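Local coordinates for gene product PA4716 (Pseudomonas aeruginosa, PDB 1U0K), which is of unknown function but belongs to the PhzF family and is probably an isomerase, at residues R45-I50 / G214-V219; R139-A144 / P165-P170; G154-V159 / A229-E234; F196-D201 / G207-N212. One frame throughout, in Å; residues are numbered along the deposited sequence.

Contact 1: R45-I50 / G214-V219; sequences RQFESI and GLVEDV
Phe47 and Asp218 stack on each other where residues 45-50 face the loop that leads into helix 222-234. The aromatic ring and the carboxylate lie nearly parallel, 17° between their planes. Asp218 CB makes a CH-pi contact, 4.0 Å from the centroid of the Phe47 ring and close to its normal, while Asp218 OD1 sits over the same face toward the rim, 3.5 Å from Phe47 CG. With CG anti to the backbone N (chi1 -162°), the Phe47 ring reaches across to the loop.

Apolar packing adds a smaller share. Val216 CG1 lies 4.0 Å from Phe47 CE1, the two side chains passing in opposite directions, and Val216 O approaches the ring at its edge.

The polar link is indirect. One water donates to both Glu48 OE1, at 3.1 Å, and Asp218 OD2, at 2.7 Å. Beyond the two segments, Asn21 binds Asp218 OD1 and Thr221 binds OD2, and Val216 also packs on Arg45 of the second subunit.

Glu48 is the predicted active-site residue, so the Asp218 carboxylate, held by Asn21, Thr221 and the water against an aromatic face, is a second acid beside that site, joined to the first through a shared solvent molecule.

Contact 2: R139-A144 / P165-P170; sequences RWFAEA and PYLLLP
Phe141 and Leu167 meet where helix 135-144 packs across strand 166-170, an alpha/beta layer contact in which helix and strand axes run nearly at right angles (82°), 10.1 Å apart. Leu167 and Leu169, alternate residues of the strand, both face the helix.

Both leucines extend from the strand in the same way, but their outer torsions differ. Leu169 lays CD2 alongside the helix, 4.2 Å from both Phe141 CB and Ala142 N. Leu167, with chi2 at -141°, lies away from the usual staggered values, and its CD1 is directed at the aromatic ring. Phe141 and Leu167 approach from opposite directions, the leucine methyl landing over the flat of the phenyl group.

The other face of the Phe141 ring is backed by Trp140 CZ3 from the same helix, so the ring has the edge of an indole on one face and a methyl on the other. Leu189 and Leu192 of helix 186-192 and Val197 of strand 196-201 add to this hydrophobic core, which no polar bond between the two segments interrupts. Leu167 CD1 stands 3.6 Å from the centroid of the Phe141 ring, 3° off its normal, with all six ring carbons at nearly equal distance.

Contact 3: G154-V159 / A229-E234; sequences GHPPRV and AAYLVE
Tyr231 reaches out from helix 222-234 and puts its phenol oxygen against the loop that carries His155 and Pro156. Tyr231 OH donates a hydrogen bond to Pro156 O at 2.7 Å, and the tight part of the contact gathers round the phenol oxygen. His155 CB lies 3.1 Å from Tyr231 OH, and Pro156 CD is 3.5 Å from the same atom. The donor stands above the carbonyl plane, 46° out of it, whereas the carbonyl oxygen itself lies in the plane of the tyrosine ring at its edge. A fully extended first torsion (chi1 179°) carries the Tyr231 phenol away from the helix.

On the looser side, Arg158 CB comes no nearer than 4.4 Å to Tyr231 CE1, and the arginine's polar end is used by Gly130 O and Tyr235 OH. The His155 side chain starts toward the helix, but the imidazole then swings off from it; His155, Pro156 and Arg158 all remain partly exposed, while Tyr231 is buried.

Leu168 and Pro170 of strand 166-170 also touch Tyr231, and its ring meets that of Tyr235. The arrangement is that of a helix packed on a beta-sheet, with a buried tyrosine tying the helix to the loop just ahead of strand 158-161.

Contact 4: F196-D201 / G207-N212; sequences FVYLLD and GRTWDN
Tyr198 and Thr209 cross at about a right angle on one side of the beta hairpin formed by strands 196-201 and 206-208. Thr209 CB approaches Tyr198 CD1 to 3.5 Å, and the far end of the same ring lies by Gly207, whose CA is 3.5 Å from Tyr198 OH. Gly207, with no side chain, lets the tyrosine ring lie directly against its CA. The phenol oxygen is hydrogen-bonded to Gln248.

Leu199 and Arg208 form an antiparallel hydrogen-bonded pair: Leu199 N donates to Arg208 O at 2.9 Å, and Arg208 N to Leu199 O at 3.0 Å. Their side chains share the other face of the hairpin, where Leu199 CD1 meets the edge of the Trp210 indole in its plane, 3.8 Å from CZ3. The Arg208 guanidinium makes a salt bridge to Glu217 and a cation-pi contact with Phe251.

Past the paired residues, side chain and solvent take over from the backbone. Thr209, with OG1 swung trans to N (chi1 -162°), donates to Val197 O at 2.8 Å, the donor tilted 25° from the carbonyl plane. A water also donates to Val197 O, 2.7 Å away, and accepts from Trp210 N. Farther on, the edge of the Phe196 ring faces Asn212 N.

Two donors, a hydroxyl and a water, thus grip Val197 O, and the water joins it to Trp210 N, so the polar linkage between the two segments extends past the pairing of Leu199 with Arg208.

In the fold
Contacts 2 and 4 lie about 8 Å apart, centre to centre, and share neighbouring parallel strands: Leu167 N pairs with Phe196 O at 2.9 Å, a probable hydrogen bond. Strand 166-170 is also flanked by strand 158-161, bringing in contact 3, whose centre is about 12 Å from that of contact 2. Helices 135-144 and 222-234 pack against different side chains of strand 166-170. Contact 1 adjoins contact 4 through the salt bridge Glu217 OE1 to Arg208 NH2, at 3.0 Å, and holds the predicted active-site residue Glu48. Phe196 of contact 4 has its side chain about 8 Å, nearest atoms, from that of Glu48, whereas contacts 2 and 3 lie away from that site.

Contact 1: R45-I50 / G214-V219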
loop_
_atom_site.group_PDB
_atom_site.type_symbol
_atom_site.label_atom_id
_atom_site.label_comp_id
_atom_site.label_asym_id
_atom_site.label_seq_id
_atom_site.Cartn_x
_atom_site.Cartn_y
_atom_site.Cartn_z
ATOM N N ARG A 45 -1.104 3.254 -4.030
ATOM C CA ARG A 45 -0.498 2.382 -3.010
ATOM C C ARG A 45 0.529 1.376 -3.523
ATOM O O ARG A 45 0.909 0.444 -2.810
ATOM C CB ARG A 45 -1.591 1.701 -2.178
ATOM C CG ARG A 45 -2.450 2.714 -1.469
ATOM C CD ARG A 45 -3.698 2.133 -0.897
ATOM N NE ARG A 45 -3.417 1.181 0.165
ATOM C CZ ARG A 45 -3.322 1.480 1.449
ATOM N NH1 ARG A 45 -3.437 2.736 1.853
ATOM N NH2 ARG A 45 -3.103 0.513 2.336
ATOM N N GLN A 46 1.017 1.577 -4.742
ATOM C CA GLN A 46 2.167 0.834 -5.210
ATOM C C GLN A 46 3.398 1.384 -4.486
ATOM O O GLN A 46 3.410 2.560 -4.115
ATOM C CB GLN A 46 2.289 0.969 -6.729
ATOM C CG GLN A 46 1.023 0.547 -7.451
ATOM C CD GLN A 46 0.666 -0.913 -7.187
ATOM O OE1 GLN A 46 1.484 -1.799 -7.416
ATOM N NE2 GLN A 46 -0.556 -1.160 -6.696
ATOM N N PHE A 47 4.392 0.547 -4.261
ATOM C CA PHE A 47 5.561 0.944 -3.467
ATOM C C PHE A 47 6.167 2.217 -4.073
ATOM O O PHE A 47 6.576 3.116 -3.347
ATOM C CB PHE A 47 6.594 -0.178 -3.372
ATOM C CG PHE A 47 7.584 -0.010 -2.240
ATOM C CD1 PHE A 47 7.386 -0.645 -1.012
ATOM C CD2 PHE A 47 8.711 0.781 -2.399
ATOM C CE1 PHE A 47 8.306 -0.494 0.032
ATOM C CE2 PHE A 47 9.628 0.943 -1.350
ATOM C CZ PHE A 47 9.422 0.309 -0.145
ATOM N N GLU A 48 6.211 2.275 -5.396
ATOM C CA GLU A 48 6.537 3.505 -6.119
ATOM C C GLU A 48 5.560 3.740 -7.262
ATOM O O GLU A 48 5.019 2.786 -7.827
ATOM C CB GLU A 48 7.964 3.438 -6.670
ATOM C CG GLU A 48 9.013 3.484 -5.581
ATOM C CD GLU A 48 10.430 3.433 -6.096
ATOM O OE1 GLU A 48 10.857 2.373 -6.575
ATOM O OE2 GLU A 48 11.132 4.462 -5.995
ATOM N N SER A 49 5.303 5.016 -7.540
ATOM C CA SER A 49 4.691 5.464 -8.797
ATOM C C SER A 49 5.705 6.342 -9.532
ATOM O O SER A 49 6.514 7.022 -8.910
ATOM C CB SER A 49 3.404 6.258 -8.571
ATOM O OG SER A 49 2.331 5.436 -8.126
ATOM N N ILE A 50 5.647 6.318 -10.861
ATOM C CA ILE A 50 6.503 7.161 -11.693
ATOM C C ILE A 50 5.639 7.987 -12.632
ATOM O O ILE A 50 4.638 7.500 -13.173
ATOM C CB ILE A 50 7.572 6.319 -12.467
ATOM C CG1 ILE A 50 8.418 7.214 -13.375
ATOM C CG2 ILE A 50 6.940 5.171 -13.253
ATOM C CD1 ILE A 50 9.695 6.585 -13.820
ATOM N N GLY A 214 10.452 0.182 8.457
ATOM C CA GLY A 214 10.578 -1.265 8.500
ATOM C C GLY A 214 9.256 -2.011 8.467
ATOM O O GLY A 214 9.186 -3.168 8.887
ATOM N N LEU A 215 8.218 -1.372 7.937
ATOM C CA LEU A 215 6.865 -1.920 7.973
ATOM C C LEU A 215 6.453 -2.589 6.670
ATOM O O LEU A 215 5.873 -3.673 6.684
ATOM C CB LEU A 215 5.876 -0.810 8.320
ATOM C CG LEU A 215 6.064 -0.184 9.707
ATOM C CD1 LEU A 215 5.082 0.957 9.880
ATOM C CD2 LEU A 215 5.881 -1.211 10.813
ATOM N N VAL A 216 6.735 -1.938 5.548
ATOM C CA VAL A 216 6.420 -2.480 4.232
ATOM C C VAL A 216 7.725 -2.898 3.562
ATOM O O VAL A 216 8.639 -2.096 3.411
ATOM C CB VAL A 216 5.679 -1.451 3.350
ATOM C CG1 VAL A 216 5.270 -2.073 2.017
ATOM C CG2 VAL A 216 4.450 -0.909 4.070
ATOM N N GLU A 217 7.815 -4.165 3.174
ATOM C CA GLU A 217 9.012 -4.691 2.538
ATOM C C GLU A 217 8.878 -4.522 1.036
ATOM O O GLU A 217 7.817 -4.775 0.475
ATOM C CB GLU A 217 9.199 -6.171 2.900
ATOM C CG GLU A 217 10.560 -6.728 2.514
ATOM C CD GLU A 217 10.717 -8.206 2.829
ATOM O OE1 GLU A 217 9.886 -8.740 3.594
ATOM O OE2 GLU A 217 11.671 -8.827 2.304
ATOM N N ASP A 218 9.958 -4.092 0.384
ATOM C CA ASP A 218 9.960 -3.917 -1.062
ATOM C C ASP A 218 10.231 -5.270 -1.703
ATOM O O ASP A 218 11.100 -6.003 -1.245
ATOM C CB ASP A 218 11.036 -2.897 -1.461
ATOM C CG ASP A 218 10.870 -2.361 -2.886
ATOM O OD1 ASP A 218 9.757 -2.402 -3.461
ATOM O OD2 ASP A 218 11.830 -1.845 -3.504
ATOM N N VAL A 219 9.487 -5.587 -2.755
ATOM C CA VAL A 219 9.599 -6.866 -3.459
ATOM C C VAL A 219 10.945 -6.995 -4.189
ATOM O O VAL A 219 11.599 -8.029 -4.113
ATOM C CB VAL A 219 8.442 -7.044 -4.473
ATOM C CG1 VAL A 219 8.632 -8.294 -5.324
ATOM C CG2 VAL A 219 7.083 -7.074 -3.748
HETATM O O HOH W 1 12.417 0.387 -4.813
#

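Contact 2: R139-A144 / P165-P170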
loop_
_atom_site.group_PDB
_atom_site.type_symbol
_atom_site.label_atom_id
_atom_site.label_comp_id
_atom_site.label_asym_id
_atom_site.label_seq_id
_atom_site.Cartn_x
_atom_site.Cartn_y
_atom_site.Cartn_z
ATOM N N ARG A 139 27.944 -3.474 14.390
ATOM C CA ARG A 139 27.225 -4.234 15.406
ATOM C C ARG A 139 25.868 -3.613 15.743
ATOM O O ARG A 139 24.876 -4.321 15.899
ATOM C CB ARG A 139 28.096 -4.325 16.662
ATOM C CG ARG A 139 27.437 -4.945 17.879
ATOM C CD ARG A 139 28.379 -5.021 19.068
ATOM N NE ARG A 139 27.754 -5.628 20.241
ATOM C CZ ARG A 139 28.382 -5.862 21.394
ATOM N NH1 ARG A 139 29.667 -5.545 21.548
ATOM N NH2 ARG A 139 27.720 -6.423 22.403
ATOM N N TRP A 140 25.829 -2.288 15.839
ATOM C CA TRP A 140 24.588 -1.576 16.131
ATOM C C TRP A 140 23.526 -1.837 15.063
ATOM O O TRP A 140 22.371 -2.097 15.384
ATOM C CB TRP A 140 24.848 -0.070 16.283
ATOM C CG TRP A 140 23.625 0.699 16.701
ATOM C CD1 TRP A 140 23.225 0.989 17.979
ATOM C CD2 TRP A 140 22.625 1.248 15.839
ATOM N NE1 TRP A 140 22.044 1.693 17.958
ATOM C CE2 TRP A 140 21.652 1.865 16.658
ATOM C CE3 TRP A 140 22.449 1.283 14.448
ATOM C CZ2 TRP A 140 20.531 2.509 16.134
ATOM C CZ3 TRP A 140 21.336 1.918 13.930
ATOM C CH2 TRP A 140 20.390 2.525 14.772
ATOM N N PHE A 141 23.916 -1.787 13.792
ATOM C CA PHE A 141 22.957 -1.997 12.705
ATOM C C PHE A 141 22.401 -3.422 12.696
ATOM O O PHE A 141 21.224 -3.635 12.410
ATOM C CB PHE A 141 23.579 -1.634 11.348
ATOM C CG PHE A 141 23.394 -0.191 10.977
ATOM C CD1 PHE A 141 24.380 0.747 11.247
ATOM C CD2 PHE A 141 22.218 0.229 10.377
ATOM C CE1 PHE A 141 24.200 2.085 10.908
ATOM C CE2 PHE A 141 22.029 1.557 10.043
ATOM C CZ PHE A 141 23.023 2.487 10.305
ATOM N N ALA A 142 23.247 -4.397 13.017
ATOM C CA ALA A 142 22.796 -5.783 13.108
ATOM C C ALA A 142 21.665 -5.895 14.126
ATOM O O ALA A 142 20.623 -6.468 13.848
ATOM C CB ALA A 142 23.950 -6.701 13.486
ATOM N N GLU A 143 21.860 -5.292 15.291
ATOM C CA GLU A 143 20.869 -5.357 16.366
ATOM C C GLU A 143 19.601 -4.532 16.122
ATOM O O GLU A 143 18.539 -4.826 16.678
ATOM C CB GLU A 143 21.528 -4.963 17.679
ATOM C CG GLU A 143 22.545 -6.001 18.133
ATOM C CD GLU A 143 23.627 -5.436 19.027
ATOM O OE1 GLU A 143 23.604 -4.220 19.282
ATOM O OE2 GLU A 143 24.502 -6.211 19.470
ATOM N N ALA A 144 19.707 -3.512 15.277
ATOM C CA ALA A 144 18.548 -2.744 14.849
ATOM C C ALA A 144 17.628 -3.594 13.976
ATOM O O ALA A 144 16.473 -3.245 13.775
ATOM C CB ALA A 144 18.992 -1.497 14.096
ATOM N N PRO A 165 21.879 6.254 -2.036
ATOM C CA PRO A 165 22.861 5.487 -1.249
ATOM C C PRO A 165 22.249 4.496 -0.259
ATOM O O PRO A 165 21.438 4.869 0.590
ATOM C CB PRO A 165 23.644 6.574 -0.509
ATOM C CG PRO A 165 22.713 7.737 -0.412
ATOM C CD PRO A 165 21.817 7.660 -1.602
ATOM N N TYR A 166 22.659 3.236 -0.374
ATOM C CA TYR A 166 22.282 2.190 0.566
ATOM C C TYR A 166 23.479 1.806 1.406
ATOM O O TYR A 166 24.573 1.697 0.890
ATOM C CB TYR A 166 21.817 0.946 -0.179
ATOM C CG TYR A 166 20.481 1.109 -0.855
ATOM C CD1 TYR A 166 20.390 1.682 -2.117
ATOM C CD2 TYR A 166 19.312 0.701 -0.224
ATOM C CE1 TYR A 166 19.163 1.832 -2.750
ATOM C CE2 TYR A 166 18.075 0.850 -0.848
ATOM C CZ TYR A 166 18.012 1.421 -2.105
ATOM O OH TYR A 166 16.794 1.576 -2.726
ATOM N N LEU A 167 23.265 1.612 2.697
ATOM C CA LEU A 167 24.219 0.874 3.520
ATOM C C LEU A 167 23.958 -0.594 3.225
ATOM O O LEU A 167 22.920 -1.122 3.574
ATOM C CB LEU A 167 23.982 1.170 5.002
ATOM C CG LEU A 167 25.096 0.999 6.049
ATOM C CD1 LEU A 167 24.534 0.422 7.351
ATOM C CD2 LEU A 167 26.306 0.213 5.552
ATOM N N LEU A 168 24.894 -1.241 2.536
ATOM C CA LEU A 168 24.824 -2.674 2.312
ATOM C C LEU A 168 25.398 -3.364 3.548
ATOM O O LEU A 168 26.519 -3.070 3.960
ATOM C CB LEU A 168 25.606 -3.063 1.056
ATOM C CG LEU A 168 25.250 -2.314 -0.230
ATOM C CD1 LEU A 168 26.038 -2.882 -1.395
ATOM C CD2 LEU A 168 23.746 -2.385 -0.515
ATOM N N LEU A 169 24.591 -4.232 4.153
ATOM C CA LEU A 169 24.933 -4.902 5.401
ATOM C C LEU A 169 24.990 -6.401 5.160
ATOM O O LEU A 169 23.963 -7.057 5.200
ATOM C CB LEU A 169 23.876 -4.592 6.465
ATOM C CG LEU A 169 24.272 -4.959 7.896
ATOM C CD1 LEU A 169 25.388 -4.055 8.398
ATOM C CD2 LEU A 169 23.065 -4.898 8.808
ATOM N N PRO A 170 26.176 -6.940 4.860
ATOM C CA PRO A 170 26.304 -8.378 4.606
ATOM C C PRO A 170 25.996 -9.215 5.847
ATOM O O PRO A 170 26.635 -9.030 6.888
ATOM C CB PRO A 170 27.758 -8.527 4.156
ATOM C CG PRO A 170 28.165 -7.183 3.718
ATOM C CD PRO A 170 27.454 -6.246 4.656
#

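Contact 3: G154-V159 / A229-E234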
loop_
_atom_site.group_PDB
_atom_site.type_symbol
_atom_site.label_atom_id
_atom_site.label_comp_id
_atom_site.label_asym_id
_atom_site.label_seq_id
_atom_site.Cartn_x
_atom_site.Cartn_y
_atom_site.Cartn_z
ATOM N N GLY A 154 31.841 -11.860 6.631
ATOM C CA GLY A 154 33.220 -11.411 6.654
ATOM C C GLY A 154 33.582 -10.318 5.665
ATOM O O GLY A 154 34.770 -10.100 5.387
ATOM N N HIS A 155 32.575 -9.628 5.130
ATOM C CA HIS A 155 32.808 -8.572 4.151
ATOM C C HIS A 155 32.300 -7.270 4.714
ATOM O O HIS A 155 31.318 -7.260 5.450
ATOM C CB HIS A 155 32.109 -8.899 2.840
ATOM C CG HIS A 155 32.369 -10.289 2.365
ATOM N ND1 HIS A 155 33.543 -10.652 1.737
ATOM C CD2 HIS A 155 31.627 -11.416 2.465
ATOM C CE1 HIS A 155 33.496 -11.941 1.448
ATOM N NE2 HIS A 155 32.346 -12.428 1.882
ATOM N N PRO A 156 32.966 -6.174 4.377
ATOM C CA PRO A 156 32.713 -4.909 5.063
ATOM C C PRO A 156 31.351 -4.330 4.685
ATOM O O PRO A 156 31.062 -4.216 3.490
ATOM C CB PRO A 156 33.851 -4.009 4.571
ATOM C CG PRO A 156 34.263 -4.585 3.240
ATOM C CD PRO A 156 33.979 -6.041 3.315
ATOM N N PRO A 157 30.510 -4.005 5.662
ATOM C CA PRO A 157 29.373 -3.136 5.371
ATOM C C PRO A 157 29.899 -1.862 4.738
ATOM O O PRO A 157 30.925 -1.328 5.168
ATOM C CB PRO A 157 28.762 -2.880 6.752
ATOM C CG PRO A 157 29.123 -4.092 7.526
ATOM C CD PRO A 157 30.527 -4.415 7.078
ATOM N N ARG A 158 29.239 -1.413 3.678
ATOM C CA ARG A 158 29.612 -0.173 3.034
ATOM C C ARG A 158 28.433 0.511 2.400
ATOM O O ARG A 158 27.484 -0.136 2.002
ATOM C CB ARG A 158 30.671 -0.420 1.973
ATOM C CG ARG A 158 32.042 -0.440 2.584
ATOM C CD ARG A 158 33.100 -0.181 1.647
ATOM N NE ARG A 158 33.330 1.228 1.376
ATOM C CZ ARG A 158 34.187 1.622 0.455
ATOM N NH1 ARG A 158 34.845 0.710 -0.249
ATOM N NH2 ARG A 158 34.404 2.900 0.221
ATOM N N VAL A 159 28.528 1.826 2.321
ATOM C CA VAL A 159 27.529 2.623 1.631
ATOM C C VAL A 159 27.908 2.601 0.159
ATOM O O VAL A 159 29.025 2.957 -0.200
ATOM C CB VAL A 159 27.492 4.050 2.166
ATOM C CG1 VAL A 159 26.446 4.892 1.408
ATOM C CG2 VAL A 159 27.192 4.035 3.662
ATOM N N ALA A 229 25.332 -5.199 -7.082
ATOM C CA ALA A 229 26.123 -5.808 -8.146
ATOM C C ALA A 229 27.542 -5.279 -8.125
ATOM O O ALA A 229 28.484 -6.057 -8.258
ATOM C CB ALA A 229 25.492 -5.547 -9.504
ATOM N N ALA A 230 27.688 -3.964 -7.960
ATOM C CA ALA A 230 28.999 -3.315 -7.955
ATOM C C ALA A 230 29.815 -3.758 -6.746
ATOM O O ALA A 230 31.031 -3.910 -6.845
ATOM C CB ALA A 230 28.857 -1.809 -7.962
ATOM N N TYR A 231 29.135 -3.964 -5.621
ATOM C CA TYR A 231 29.763 -4.424 -4.386
ATOM C C TYR A 231 30.313 -5.831 -4.547
ATOM O O TYR A 231 31.472 -6.092 -4.218
ATOM C CB TYR A 231 28.752 -4.413 -3.232
ATOM C CG TYR A 231 29.306 -4.903 -1.905
ATOM C CD1 TYR A 231 29.799 -4.008 -0.966
ATOM C CD2 TYR A 231 29.318 -6.254 -1.593
ATOM C CE1 TYR A 231 30.312 -4.450 0.244
ATOM C CE2 TYR A 231 29.831 -6.710 -0.385
ATOM C CZ TYR A 231 30.326 -5.802 0.521
ATOM O OH TYR A 231 30.827 -6.266 1.723
ATOM N N LEU A 232 29.474 -6.740 -5.036
ATOM C CA LEU A 232 29.870 -8.131 -5.221
ATOM C C LEU A 232 31.079 -8.232 -6.152
ATOM O O LEU A 232 32.006 -8.977 -5.881
ATOM C CB LEU A 232 28.699 -8.975 -5.737
ATOM C CG LEU A 232 27.522 -9.148 -4.766
ATOM C CD1 LEU A 232 26.325 -9.754 -5.462
ATOM C CD2 LEU A 232 27.914 -10.008 -3.567
ATOM N N VAL A 233 31.088 -7.442 -7.217
ATOM C CA VAL A 233 32.193 -7.448 -8.172
ATOM C C VAL A 233 33.461 -6.810 -7.576
ATOM O O VAL A 233 34.573 -7.288 -7.813
ATOM C CB VAL A 233 31.752 -6.764 -9.493
ATOM C CG1 VAL A 233 32.928 -6.450 -10.391
ATOM C CG2 VAL A 233 30.763 -7.659 -10.215
ATOM N N GLU A 234 33.285 -5.748 -6.796
ATOM C CA GLU A 234 34.399 -5.033 -6.166
ATOM C C GLU A 234 35.156 -5.925 -5.173
ATOM O O GLU A 234 36.388 -5.857 -5.082
ATOM C CB GLU A 234 33.877 -3.770 -5.464
ATOM C CG GLU A 234 34.890 -3.013 -4.611
ATOM C CD GLU A 234 36.089 -2.530 -5.400
ATOM O OE1 GLU A 234 35.900 -1.798 -6.395
ATOM O OE2 GLU A 234 37.229 -2.883 -5.015
#

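Contact 4: F196-D201 / G207-N212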
loop_
_atom_site.group_PDB
_atom_site.type_symbol
_atom_site.label_atom_id
_atom_site.label_comp_id
_atom_site.label_asym_id
_atom_site.label_seq_id
_atom_site.Cartn_x
_atom_site.Cartn_y
_atom_site.Cartn_z
ATOM N N PHE A 196 19.024 4.338 3.062
ATOM C CA PHE A 196 18.368 3.091 3.465
ATOM C C PHE A 196 19.375 1.978 3.710
ATOM O O PHE A 196 20.489 2.029 3.197
ATOM C CB PHE A 196 17.430 2.604 2.372
ATOM C CG PHE A 196 16.279 3.528 2.111
ATOM C CD1 PHE A 196 16.311 4.412 1.042
ATOM C CD2 PHE A 196 15.181 3.532 2.960
ATOM C CE1 PHE A 196 15.251 5.271 0.812
ATOM C CE2 PHE A 196 14.118 4.391 2.732
ATOM C CZ PHE A 196 14.158 5.261 1.665
ATOM N N VAL A 197 18.947 0.973 4.468
ATOM C CA VAL A 197 19.716 -0.251 4.694
ATOM C C VAL A 197 19.207 -1.343 3.752
ATOM O O VAL A 197 17.990 -1.522 3.586
ATOM C CB VAL A 197 19.566 -0.770 6.145
ATOM C CG1 VAL A 197 20.257 -2.128 6.309
ATOM C CG2 VAL A 197 20.133 0.217 7.142
ATOM N N TYR A 198 20.142 -2.068 3.142
ATOM C CA TYR A 198 19.838 -3.244 2.337
ATOM C C TYR A 198 20.590 -4.443 2.937
ATOM O O TYR A 198 21.818 -4.488 2.910
ATOM C CB TYR A 198 20.248 -3.014 0.879
ATOM C CG TYR A 198 19.689 -4.024 -0.095
ATOM C CD1 TYR A 198 18.462 -3.824 -0.710
ATOM C CD2 TYR A 198 20.392 -5.179 -0.412
ATOM C CE1 TYR A 198 17.942 -4.748 -1.615
ATOM C CE2 TYR A 198 19.885 -6.115 -1.314
ATOM C CZ TYR A 198 18.652 -5.900 -1.911
ATOM O OH TYR A 198 18.151 -6.836 -2.800
ATOM N N LEU A 199 19.846 -5.385 3.505
ATOM C CA LEU A 199 20.439 -6.612 4.048
ATOM C C LEU A 199 20.800 -7.541 2.905
ATOM O O LEU A 199 19.990 -7.760 2.010
ATOM C CB LEU A 199 19.476 -7.322 4.996
ATOM C CG LEU A 199 18.907 -6.528 6.173
ATOM C CD1 LEU A 199 18.071 -7.431 7.064
ATOM C CD2 LEU A 199 20.011 -5.860 6.971
ATOM N N LEU A 200 22.008 -8.104 2.953
ATOM C CA LEU A 200 22.568 -8.822 1.812
ATOM C C LEU A 200 23.228 -10.138 2.221
ATOM O O LEU A 200 24.189 -10.133 2.966
ATOM C CB LEU A 200 23.602 -7.947 1.107
ATOM C CG LEU A 200 24.285 -8.501 -0.147
ATOM C CD1 LEU A 200 23.263 -8.772 -1.232
ATOM C CD2 LEU A 200 25.337 -7.530 -0.637
ATOM N N ASP A 201 22.689 -11.242 1.718
ATOM C CA ASP A 201 23.381 -12.531 1.708
ATOM C C ASP A 201 24.237 -12.598 0.438
ATOM O O ASP A 201 23.714 -12.809 -0.652
ATOM C CB ASP A 201 22.348 -13.659 1.758
ATOM C CG ASP A 201 22.947 -15.030 1.489
ATOM O OD1 ASP A 201 24.176 -15.187 1.623
ATOM O OD2 ASP A 201 22.249 -15.998 1.134
ATOM N N GLY A 207 18.642 -10.422 -1.136
ATOM C CA GLY A 207 18.564 -9.258 -0.279
ATOM C C GLY A 207 17.185 -9.004 0.292
ATOM O O GLY A 207 16.192 -9.595 -0.132
ATOM N N ARG A 208 17.150 -8.128 1.284
ATOM C CA ARG A 208 15.904 -7.667 1.885
ATOM C C ARG A 208 16.008 -6.188 2.210
ATOM O O ARG A 208 17.035 -5.716 2.677
ATOM C CB ARG A 208 15.608 -8.437 3.169
ATOM C CG ARG A 208 15.159 -9.864 2.935
ATOM C CD ARG A 208 14.635 -10.555 4.188
ATOM N NE ARG A 208 13.263 -10.174 4.505
ATOM C CZ ARG A 208 12.527 -10.719 5.473
ATOM N NH1 ARG A 208 13.019 -11.679 6.249
ATOM N NH2 ARG A 208 11.293 -10.303 5.674
ATOM N N THR A 209 14.925 -5.459 1.965
ATOM C CA THR A 209 14.888 -4.035 2.278
ATOM C C THR A 209 13.447 -3.566 2.472
ATOM O O THR A 209 12.515 -4.135 1.906
ATOM C CB THR A 209 15.615 -3.238 1.171
ATOM O OG1 THR A 209 15.966 -1.927 1.639
ATOM C CG2 THR A 209 14.727 -3.007 -0.058
ATOM N N TRP A 210 13.296 -2.521 3.277
ATOM C CA TRP A 210 11.993 -2.026 3.721
ATOM C C TRP A 210 11.910 -0.525 3.507
ATOM O O TRP A 210 12.910 0.125 3.199
ATOM C CB TRP A 210 11.815 -2.305 5.216
ATOM C CG TRP A 210 11.609 -3.748 5.580
ATOM C CD1 TRP A 210 10.413 -4.378 5.776
ATOM C CD2 TRP A 210 12.622 -4.735 5.810
ATOM N NE1 TRP A 210 10.619 -5.696 6.106
ATOM C CE2 TRP A 210 11.965 -5.944 6.133
ATOM C CE3 TRP A 210 14.022 -4.723 5.770
ATOM C CZ2 TRP A 210 12.661 -7.128 6.414
ATOM C CZ3 TRP A 210 14.713 -5.905 6.051
ATOM C CH2 TRP A 210 14.026 -7.085 6.366
ATOM N N ASP A 211 10.715 0.027 3.705
ATOM C CA ASP A 211 10.590 1.470 3.889
ATOM C C ASP A 211 11.353 1.873 5.159
ATOM O O ASP A 211 11.868 1.019 5.882
ATOM C CB ASP A 211 9.116 1.919 3.926
ATOM C CG ASP A 211 8.322 1.308 5.076
ATOM O OD1 ASP A 211 8.901 0.968 6.125
ATOM O OD2 ASP A 211 7.082 1.159 5.018
ATOM N N ASN A 212 11.419 3.172 5.421
ATOM C CA ASN A 212 12.188 3.718 6.537
ATOM C C ASN A 212 11.772 3.173 7.906
ATOM O O ASN A 212 12.606 3.025 8.796
ATOM C CB ASN A 212 12.071 5.250 6.532
ATOM C CG ASN A 212 12.939 5.917 7.586
ATOM O OD1 ASN A 212 12.594 5.945 8.775
ATOM N ND2 ASN A 212 14.063 6.486 7.153
HETATM O O HOH W 2 15.593 -1.745 4.895
#